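Side-chain contacts in beta-glucuronidase (uncultured Clostridium sp., PDB 6U7J), which hydrolyses beta-D-glucuronides as a gut bacterial glycosyl hydrolase of family 2, and probably belongs to the enzymes that reactivate estrogens in the gut: residues Arg469-Tyr474 against Lys488-Lys493; Thr505-Asp510 against Glu533-Ala538; Lys537-Cys542 against Ile546-Trp551. One frame throughout, in Å; residues are numbered along the deposited sequence.

Contact 1: residues Arg469-Tyr474 against Lys488-Lys493; sequences RYFGWY and KTDLIK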
loop_
_atom_site.group_PDB
_atom_site.type_symbol
_atom_site.label_atom_id
_atom_site.label_comp_id
_atom_site.label_asym_id
_atom_site.label_seq_id
_atom_site.Cartn_x
_atom_site.Cartn_y
_atom_site.Cartn_z
ATOM N N ARG B 469 -12.395 -0.431 26.337
ATOM C CA ARG B 469 -11.174 -0.987 26.900
ATOM C C ARG B 469 -10.254 -1.405 25.772
ATOM O O ARG B 469 -10.668 -2.148 24.879
ATOM C CB ARG B 469 -11.483 -2.185 27.807
ATOM C CG ARG B 469 -11.924 -1.779 29.217
ATOM C CD ARG B 469 -10.836 -0.971 29.876
ATOM N NE ARG B 469 -11.178 -0.452 31.193
ATOM C CZ ARG B 469 -11.496 0.818 31.428
ATOM N NH1 ARG B 469 -11.545 1.688 30.420
ATOM N NH2 ARG B 469 -11.755 1.230 32.668
ATOM N N TYR B 470 -9.009 -0.944 25.827
ATOM C CA TYR B 470 -8.046 -1.141 24.758
ATOM C C TYR B 470 -6.766 -1.748 25.309
ATOM O O TYR B 470 -5.651 -1.256 25.088
ATOM C CB TYR B 470 -7.762 0.174 24.049
ATOM C CG TYR B 470 -8.927 0.727 23.286
ATOM C CD1 TYR B 470 -9.153 0.342 21.978
ATOM C CD2 TYR B 470 -9.798 1.651 23.865
ATOM C CE1 TYR B 470 -10.193 0.850 21.251
ATOM C CE2 TYR B 470 -10.864 2.185 23.135
ATOM C CZ TYR B 470 -11.049 1.771 21.827
ATOM O OH TYR B 470 -12.080 2.256 21.071
ATOM N N PHE B 471 -6.922 -2.830 26.063
ATOM C CA PHE B 471 -5.764 -3.606 26.459
ATOM C C PHE B 471 -5.081 -4.165 25.218
ATOM O O PHE B 471 -5.734 -4.642 24.290
ATOM C CB PHE B 471 -6.188 -4.715 27.417
ATOM C CG PHE B 471 -6.677 -4.195 28.756
ATOM C CD1 PHE B 471 -5.820 -3.504 29.602
ATOM C CD2 PHE B 471 -7.985 -4.385 29.157
ATOM C CE1 PHE B 471 -6.265 -3.023 30.834
ATOM C CE2 PHE B 471 -8.431 -3.911 30.386
ATOM C CZ PHE B 471 -7.570 -3.238 31.223
ATOM N N GLY B 472 -3.756 -4.081 25.198
ATOM C CA GLY B 472 -2.987 -4.398 24.011
ATOM C C GLY B 472 -2.818 -3.243 23.041
ATOM O O GLY B 472 -2.138 -3.410 22.018
ATOM N N TRP B 473 -3.448 -2.088 23.309
ATOM C CA TRP B 473 -3.270 -0.922 22.457
ATOM C C TRP B 473 -2.931 0.314 23.284
ATOM O O TRP B 473 -1.771 0.725 23.318
ATOM C CB TRP B 473 -4.509 -0.670 21.593
ATOM C CG TRP B 473 -4.182 0.301 20.509
ATOM C CD1 TRP B 473 -4.519 1.622 20.459
ATOM C CD2 TRP B 473 -3.387 0.043 19.341
ATOM N NE1 TRP B 473 -4.013 2.190 19.320
ATOM C CE2 TRP B 473 -3.305 1.246 18.619
ATOM C CE3 TRP B 473 -2.748 -1.097 18.831
ATOM C CZ2 TRP B 473 -2.599 1.351 17.418
ATOM C CZ3 TRP B 473 -2.055 -0.993 17.629
ATOM C CH2 TRP B 473 -1.988 0.217 16.936
ATOM N N TYR B 474 -3.922 0.930 23.943
ATOM C CA TYR B 474 -3.631 2.085 24.793
ATOM C C TYR B 474 -2.991 1.676 26.116
ATOM O O TYR B 474 -2.266 2.476 26.718
ATOM C CB TYR B 474 -4.904 2.912 25.055
ATOM C CG TYR B 474 -5.405 3.598 23.811
ATOM C CD1 TYR B 474 -4.540 4.360 23.018
ATOM C CD2 TYR B 474 -6.733 3.470 23.406
ATOM C CE1 TYR B 474 -4.990 4.986 21.857
ATOM C CE2 TYR B 474 -7.189 4.080 22.251
ATOM C CZ TYR B 474 -6.310 4.827 21.477
ATOM O OH TYR B 474 -6.756 5.431 20.335
ATOM N N LYS B 488 -9.925 -9.724 31.721
ATOM C CA LYS B 488 -10.682 -10.554 32.654
ATOM C C LYS B 488 -10.734 -9.911 34.032
ATOM O O LYS B 488 -11.805 -9.810 34.642
ATOM C CB LYS B 488 -10.079 -11.951 32.753
ATOM C CG LYS B 488 -10.968 -12.958 33.491
ATOM C CD LYS B 488 -10.279 -14.329 33.543
ATOM C CE LYS B 488 -11.007 -15.321 34.462
ATOM N NZ LYS B 488 -12.465 -15.253 34.236
ATOM N N THR B 489 -9.589 -9.438 34.520
ATOM C CA THR B 489 -9.547 -8.795 35.828
ATOM C C THR B 489 -10.420 -7.548 35.850
ATOM O O THR B 489 -11.194 -7.329 36.790
ATOM C CB THR B 489 -8.105 -8.436 36.185
ATOM O OG1 THR B 489 -7.346 -9.635 36.372
ATOM C CG2 THR B 489 -8.060 -7.613 37.459
ATOM N N ASP B 490 -10.315 -6.715 34.812
ATOM C CA ASP B 490 -11.110 -5.495 34.794
ATOM C C ASP B 490 -12.595 -5.817 34.694
ATOM O O ASP B 490 -13.411 -5.230 35.412
ATOM C CB ASP B 490 -10.661 -4.589 33.644
ATOM C CG ASP B 490 -11.058 -3.137 33.859
ATOM O OD1 ASP B 490 -10.615 -2.533 34.858
ATOM O OD2 ASP B 490 -11.828 -2.605 33.034
ATOM N N LEU B 491 -12.960 -6.761 33.824
ATOM C CA LEU B 491 -14.356 -7.158 33.691
ATOM C C LEU B 491 -14.947 -7.554 35.035
ATOM O O LEU B 491 -16.077 -7.169 35.368
ATOM C CB LEU B 491 -14.473 -8.331 32.713
ATOM C CG LEU B 491 -14.314 -8.035 31.229
ATOM C CD1 LEU B 491 -14.359 -9.343 30.452
ATOM C CD2 LEU B 491 -15.417 -7.079 30.786
ATOM N N ILE B 492 -14.193 -8.326 35.823
ATOM C CA ILE B 492 -14.736 -8.844 37.071
ATOM C C ILE B 492 -14.896 -7.718 38.089
ATOM O O ILE B 492 -15.872 -7.691 38.849
ATOM C CB ILE B 492 -13.859 -9.997 37.595
ATOM C CG1 ILE B 492 -13.958 -11.202 36.652
ATOM C CG2 ILE B 492 -14.303 -10.414 38.989
ATOM C CD1 ILE B 492 -12.980 -12.313 36.982
ATOM N N LYS B 493 -13.964 -6.754 38.096
ATOM C CA LYS B 493 -14.104 -5.597 38.981
ATOM C C LYS B 493 -15.350 -4.770 38.643
ATOM O O LYS B 493 -16.053 -4.302 39.548
ATOM C CB LYS B 493 -12.842 -4.731 38.927
ATOM C CG LYS B 493 -11.609 -5.462 39.459
ATOM C CD LYS B 493 -10.458 -4.530 39.830
ATOM C CE LYS B 493 -9.930 -3.779 38.626
ATOM N NZ LYS B 493 -8.593 -3.158 38.883
HETATM O O HOH W 1 -10.944 -0.150 35.189
#
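Arg469 and Asp490 form a salt bridge between the loop after strand 465-468 and helix 480-498. Arg469 NE lies 2.9 Å from Asp490 OD2, with an N-H...O angle of 155°. OD2 sits at the guanidinium edge, a little out of its plane, and the guanidinium and carboxylate planes are 41° apart. Seen from Asp490, the donor comes from well above the carboxylate plane. The arginine chain turns at its second torsion, and this bend swings NE toward the helix. Asp490 sends CG anti to its backbone N (chi1 -159°), and the two side chains cross at about a right angle. Arg469 NH2 also donates to a water 3.0 Å from that nitrogen; a link from this water on to Asp490 OD1 is doubtful. Trp494 NE1 also bonds to Asp490 OD2, so this oxygen is held by two donors. The remaining guanidinium nitrogens are held too: NH1 bonds to Asn450 O and NH2 to Val451 O. Such a setting would probably favour the charged form of Asp490. Phe471 adds the apolar part. Its CE2 lies 4.0 Å from Asp490 CB, which meets the ring at its edge. Leu487 of the same helix touches both Arg469 and Phe471. The arrangement belongs to a TIM barrel, where a loop following a strand at the C-terminal end of the barrel folds against the next helix of the outer layer.

Contact 2: residues Thr505-Asp510 against Glu533-Ala538; sequences TEYGAD and EENNKA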
loop_
_atom_site.group_PDB
_atom_site.type_symbol
_atom_site.label_atom_id
_atom_site.label_comp_id
_atom_site.label_asym_id
_atom_site.label_seq_id
_atom_site.Cartn_x
_atom_site.Cartn_y
_atom_site.Cartn_z
ATOM N N THR B 505 -18.038 -2.165 24.911
ATOM C CA THR B 505 -18.574 -1.401 23.791
ATOM C C THR B 505 -17.499 -0.983 22.794
ATOM O O THR B 505 -17.845 -0.567 21.681
ATOM C CB THR B 505 -19.333 -0.166 24.307
ATOM O OG1 THR B 505 -18.661 0.382 25.449
ATOM C CG2 THR B 505 -20.789 -0.527 24.696
ATOM N N GLU B 506 -16.220 -1.109 23.152
ATOM C CA GLU B 506 -15.108 -0.749 22.278
ATOM C C GLU B 506 -13.883 -1.554 22.689
ATOM O O GLU B 506 -13.586 -1.674 23.884
ATOM C CB GLU B 506 -14.767 0.756 22.346
ATOM C CG GLU B 506 -15.793 1.710 21.722
ATOM C CD GLU B 506 -15.331 3.167 21.714
ATOM O OE1 GLU B 506 -14.109 3.405 21.779
ATOM O OE2 GLU B 506 -16.189 4.086 21.653
ATOM N N TYR B 507 -13.171 -2.083 21.693
ATOM C CA TYR B 507 -11.837 -2.660 21.843
ATOM C C TYR B 507 -11.281 -2.937 20.449
ATOM O O TYR B 507 -12.044 -3.194 19.517
ATOM C CB TYR B 507 -11.874 -3.945 22.687
ATOM C CG TYR B 507 -12.628 -5.124 22.091
ATOM C CD1 TYR B 507 -14.003 -5.085 21.888
ATOM C CD2 TYR B 507 -11.956 -6.313 21.786
ATOM C CE1 TYR B 507 -14.684 -6.185 21.362
ATOM C CE2 TYR B 507 -12.620 -7.412 21.263
ATOM C CZ TYR B 507 -13.982 -7.353 21.064
ATOM O OH TYR B 507 -14.641 -8.449 20.546
ATOM N N GLY B 508 -9.961 -2.878 20.303
ATOM C CA GLY B 508 -9.388 -3.089 18.979
ATOM C C GLY B 508 -8.014 -2.444 18.850
ATOM O O GLY B 508 -7.370 -2.115 19.846
ATOM N N ALA B 509 -7.585 -2.274 17.598
ATOM C CA ALA B 509 -6.208 -1.882 17.315
ATOM C C ALA B 509 -6.130 -1.263 15.926
ATOM O O ALA B 509 -6.757 -1.768 14.992
ATOM C CB ALA B 509 -5.272 -3.094 17.411
ATOM N N ASP B 510 -5.362 -0.176 15.793
ATOM C CA ASP B 510 -5.169 0.427 14.480
ATOM C C ASP B 510 -4.419 -0.549 13.582
ATOM O O ASP B 510 -3.446 -1.196 14.005
ATOM C CB ASP B 510 -4.395 1.742 14.573
ATOM C CG ASP B 510 -5.238 2.891 15.102
ATOM O OD1 ASP B 510 -5.390 2.985 16.342
ATOM O OD2 ASP B 510 -5.738 3.712 14.284
ATOM N N GLU B 533 -8.645 -11.547 19.476
ATOM C CA GLU B 533 -8.756 -12.898 20.034
ATOM C C GLU B 533 -8.551 -12.924 21.547
ATOM O O GLU B 533 -9.298 -13.581 22.281
ATOM C CB GLU B 533 -7.719 -13.810 19.398
ATOM C CG GLU B 533 -8.112 -14.415 18.104
ATOM C CD GLU B 533 -6.917 -15.079 17.441
ATOM O OE1 GLU B 533 -5.817 -15.145 18.064
ATOM O OE2 GLU B 533 -7.076 -15.552 16.295
ATOM N N GLU B 534 -7.483 -12.278 22.016
ATOM C CA GLU B 534 -7.141 -12.335 23.429
ATOM C C GLU B 534 -8.191 -11.623 24.270
ATOM O O GLU B 534 -8.569 -12.112 25.343
ATOM C CB GLU B 534 -5.760 -11.726 23.654
ATOM C CG GLU B 534 -4.609 -12.585 23.120
ATOM C CD GLU B 534 -4.681 -13.994 23.657
ATOM O OE1 GLU B 534 -4.673 -14.143 24.894
ATOM O OE2 GLU B 534 -4.767 -14.948 22.856
ATOM N N ASN B 535 -8.680 -10.469 23.799
ATOM C CA ASN B 535 -9.777 -9.823 24.503
ATOM C C ASN B 535 -10.998 -10.734 24.535
ATOM O O ASN B 535 -11.630 -10.898 25.583
ATOM C CB ASN B 535 -10.103 -8.471 23.861
ATOM C CG ASN B 535 -9.131 -7.384 24.289
ATOM O OD1 ASN B 535 -9.065 -7.027 25.466
ATOM N ND2 ASN B 535 -8.346 -6.872 23.339
ATOM N N ASN B 536 -11.309 -11.374 23.407
ATOM C CA ASN B 536 -12.473 -12.248 23.347
ATOM C C ASN B 536 -12.343 -13.407 24.327
ATOM O O ASN B 536 -13.340 -13.849 24.917
ATOM C CB ASN B 536 -12.662 -12.764 21.922
ATOM C CG ASN B 536 -13.294 -11.730 21.018
ATOM O OD1 ASN B 536 -13.746 -10.692 21.487
ATOM N ND2 ASN B 536 -13.320 -12.001 19.717
ATOM N N LYS B 537 -11.116 -13.909 24.509
ATOM C CA LYS B 537 -10.879 -14.974 25.476
ATOM C C LYS B 537 -11.298 -14.541 26.873
ATOM O O LYS B 537 -11.906 -15.318 27.614
ATOM C CB LYS B 537 -9.405 -15.363 25.461
ATOM C CG LYS B 537 -9.102 -16.637 26.207
ATOM C CD LYS B 537 -7.606 -16.886 26.261
ATOM C CE LYS B 537 -7.180 -17.277 27.675
ATOM N NZ LYS B 537 -6.366 -18.526 27.699
ATOM N N ALA B 538 -10.983 -13.295 27.242
ATOM C CA ALA B 538 -11.352 -12.786 28.557
ATOM C C ALA B 538 -12.866 -12.795 28.745
ATOM O O ALA B 538 -13.378 -13.295 29.751
ATOM C CB ALA B 538 -10.793 -11.376 28.743
HETATM O O HOH W 2 -15.062 -10.101 18.513
#
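Tyr507 reaches helix 525-540 with both its hydroxyl and its ring. The polar part is a hydrogen bond from Tyr507 OH to Asn536 OD1, 2.6 Å long. The hydroxyl lies in the carbonyl plane, on a lone pair, with a C=O...O angle of 136°. A water closes a small ring of bonds. It donates to Tyr507 OH at 2.7 Å and accepts from Asn536 ND2 at 2.8 Å. Both ends of the amide are thus engaged, which should fix which way round it sits. Tyr507 takes the position between backbone N and carbonyl carbon (chi1 65°), and this carries its ring out toward the helix. The residue directly follows strand 502-506, in the beta-alpha-beta unit that runs on through helix 525-540 to strand 545-551 of the TIM barrel. Its backbone pairs with Trp551 of that last strand.

The apolar part involves Asn535, one residue earlier on the helix. Its CB packs 3.5 Å from Tyr507 CD2, approaching the ring obliquely. The ring and the Asn535 amide are steeply inclined, 73° apart, and the two side chains run past each other in opposite directions. On the helix 480-498 side, Ile483 and Leu487 touch Asn535. Glu548 of strand 545-551 touches both Tyr507 and Asn536.

Contact 3: residues Lys537-Cys542 against Ile546-Trp551; sequences KAMDEC and IGEHIW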
loop_
_atom_site.group_PDB
_atom_site.type_symbol
_atom_site.label_atom_id
_atom_site.label_comp_id
_atom_site.label_asym_id
_atom_site.label_seq_id
_atom_site.Cartn_x
_atom_site.Cartn_y
_atom_site.Cartn_z
ATOM N N LYS B 537 -11.116 -13.909 24.509
ATOM C CA LYS B 537 -10.879 -14.974 25.476
ATOM C C LYS B 537 -11.298 -14.541 26.873
ATOM O O LYS B 537 -11.906 -15.318 27.614
ATOM C CB LYS B 537 -9.405 -15.363 25.461
ATOM C CG LYS B 537 -9.102 -16.637 26.207
ATOM C CD LYS B 537 -7.606 -16.886 26.261
ATOM C CE LYS B 537 -7.180 -17.277 27.675
ATOM N NZ LYS B 537 -6.366 -18.526 27.699
ATOM N N ALA B 538 -10.983 -13.295 27.242
ATOM C CA ALA B 538 -11.352 -12.786 28.557
ATOM C C ALA B 538 -12.866 -12.795 28.745
ATOM O O ALA B 538 -13.378 -13.295 29.751
ATOM C CB ALA B 538 -10.793 -11.376 28.743
ATOM N N MET B 539 -13.598 -12.243 27.780
ATOM C CA MET B 539 -15.047 -12.153 27.910
ATOM C C MET B 539 -15.693 -13.531 27.923
ATOM O O MET B 539 -16.718 -13.731 28.588
ATOM C CB MET B 539 -15.621 -11.318 26.772
ATOM C CG MET B 539 -15.076 -9.903 26.694
ATOM S SD MET B 539 -15.827 -9.036 25.288
ATOM C CE MET B 539 -14.417 -8.953 24.172
ATOM N N ASP B 540 -15.119 -14.485 27.194
ATOM C CA ASP B 540 -15.687 -15.824 27.168
ATOM C C ASP B 540 -15.620 -16.508 28.529
ATOM O O ASP B 540 -16.376 -17.455 28.769
ATOM C CB ASP B 540 -14.978 -16.660 26.109
ATOM C CG ASP B 540 -15.463 -16.340 24.712
ATOM O OD1 ASP B 540 -16.514 -15.663 24.590
ATOM O OD2 ASP B 540 -14.802 -16.766 23.740
ATOM N N GLU B 541 -14.760 -16.042 29.432
ATOM C CA GLU B 541 -14.673 -16.607 30.774
ATOM C C GLU B 541 -15.523 -15.862 31.804
ATOM O O GLU B 541 -15.438 -16.172 32.994
ATOM C CB GLU B 541 -13.211 -16.642 31.229
ATOM C CG GLU B 541 -12.397 -17.615 30.415
ATOM C CD GLU B 541 -10.967 -17.777 30.897
ATOM O OE1 GLU B 541 -10.602 -17.221 31.961
ATOM O OE2 GLU B 541 -10.208 -18.475 30.188
ATOM N N CYS B 542 -16.339 -14.900 31.377
ATOM C CA CYS B 542 -17.177 -14.103 32.267
ATOM C C CYS B 542 -18.636 -14.305 31.890
ATOM O O CYS B 542 -19.050 -13.924 30.789
ATOM C CB CYS B 542 -16.806 -12.624 32.175
ATOM S SG CYS B 542 -15.120 -12.247 32.680
ATOM N N ILE B 546 -22.720 -9.460 28.295
ATOM C CA ILE B 546 -23.853 -9.669 27.397
ATOM C C ILE B 546 -23.594 -9.118 25.998
ATOM O O ILE B 546 -24.506 -9.104 25.163
ATOM C CB ILE B 546 -25.161 -9.092 27.979
ATOM C CG1 ILE B 546 -24.961 -7.644 28.407
ATOM C CG2 ILE B 546 -25.628 -9.927 29.156
ATOM C CD1 ILE B 546 -26.248 -6.809 28.386
ATOM N N GLY B 547 -22.384 -8.673 25.706
ATOM C CA GLY B 547 -22.106 -8.252 24.347
ATOM C C GLY B 547 -20.672 -7.812 24.160
ATOM O O GLY B 547 -19.959 -7.483 25.119
ATOM N N GLU B 548 -20.270 -7.795 22.887
ATOM C CA GLU B 548 -18.948 -7.339 22.485
ATOM C C GLU B 548 -19.095 -6.496 21.228
ATOM O O GLU B 548 -19.667 -6.945 20.227
ATOM C CB GLU B 548 -17.992 -8.527 22.244
ATOM C CG GLU B 548 -18.360 -9.426 21.062
ATOM C CD GLU B 548 -17.680 -10.799 21.126
ATOM O OE1 GLU B 548 -17.738 -11.439 22.203
ATOM O OE2 GLU B 548 -17.091 -11.233 20.105
ATOM N N HIS B 549 -18.591 -5.273 21.276
ATOM C CA HIS B 549 -18.623 -4.393 20.116
ATOM C C HIS B 549 -17.185 -4.013 19.823
ATOM O O HIS B 549 -16.539 -3.338 20.635
ATOM C CB HIS B 549 -19.503 -3.161 20.352
ATOM C CG HIS B 549 -20.940 -3.363 19.965
ATOM N ND1 HIS B 549 -21.825 -2.317 19.821
ATOM C CD2 HIS B 549 -21.644 -4.491 19.699
ATOM C CE1 HIS B 549 -23.010 -2.789 19.470
ATOM N NE2 HIS B 549 -22.927 -4.106 19.390
ATOM N N ILE B 550 -16.670 -4.507 18.697
ATOM C CA ILE B 550 -15.330 -4.150 18.255
ATOM C C ILE B 550 -15.348 -2.691 17.824
ATOM O O ILE B 550 -16.338 -2.217 17.255
ATOM C CB ILE B 550 -14.897 -5.076 17.107
ATOM C CG1 ILE B 550 -14.691 -6.504 17.622
ATOM C CG2 ILE B 550 -13.607 -4.580 16.461
ATOM C CD1 ILE B 550 -14.655 -7.539 16.519
ATOM N N TRP B 551 -14.290 -1.951 18.127
ATOM C CA TRP B 551 -14.300 -0.552 17.744
ATOM C C TRP B 551 -13.744 -0.367 16.347
ATOM O O TRP B 551 -12.656 -0.857 16.012
ATOM C CB TRP B 551 -13.552 0.375 18.683
ATOM C CG TRP B 551 -13.567 1.797 18.109
ATOM C CD1 TRP B 551 -12.487 2.544 17.733
ATOM C CD2 TRP B 551 -14.729 2.598 17.802
ATOM N NE1 TRP B 551 -12.898 3.769 17.245
ATOM C CE2 TRP B 551 -14.264 3.832 17.283
ATOM C CE3 TRP B 551 -16.109 2.408 17.954
ATOM C CZ2 TRP B 551 -15.128 4.863 16.906
ATOM C CZ3 TRP B 551 -16.981 3.441 17.573
ATOM C CH2 TRP B 551 -16.484 4.650 17.056
#
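Met539 lays the end of its chain against Glu548. The close part is small and apolar: Met539 SD lies 3.8 Å from Glu548 CB, and Met539 CE is 4.1 Å from the same carbon. The methionine runs straight to its sulfur (chi2 179°) and turns only at the last bond, which keeps both SD and CE beside Glu548 CB. The two side chains cross obliquely. At its margin the packing is looser, with Met539 SD 4.4 Å from Gly547 O.

Toward the C-terminal end of the helix segment, the exposed Asp540, and Glu541 after it, mark the loose side. Asp540 OD1 stands 5.0 Å from Glu548 OE1, without contact between the two acids. Arg589 forms salt bridges to both, which probably offsets their like charges. The Glu548 carboxylate is buried, and polar partners hold each of its oxygens: Tyr300 OH and Arg589 at OE1, Trp590 NE1 at OE2. The chain extends beyond CG to reach them.

Met539 also touches Tyr507, Val504 of strand 502-506 and Leu491 of helix 480-498. It therefore fills the layer between the barrel strands and the outer helices. Strand 545-551 pairs in parallel with strands 502-506 and 297-305, while the C-terminal helix 581-592 reaches Glu548 and Ile550.

How the contacts relate
The three contacts lie side by side in one sector of the TIM barrel. Contacts 2 and 3 have centres about 7 Å apart and share helix 525-540. Their strands are neighbours in the sheet, and Tyr507 O lies 2.9 Å from Trp551 N, a probable hydrogen bond. The centre of contact 1 is about 9 Å from that of contact 2 and about 10 Å from that of contact 3. Arg469 N probably bonds to Glu506 O at 3.0 Å, which joins the loop start of contact 1 to the end of strand 502-506 in contact 2. Tyr470 OH packs 3.3 Å from Trp551 CG. In this family the catalytic residues lie at the C-terminal ends of the barrel strands, so Glu506 is probably near the active site.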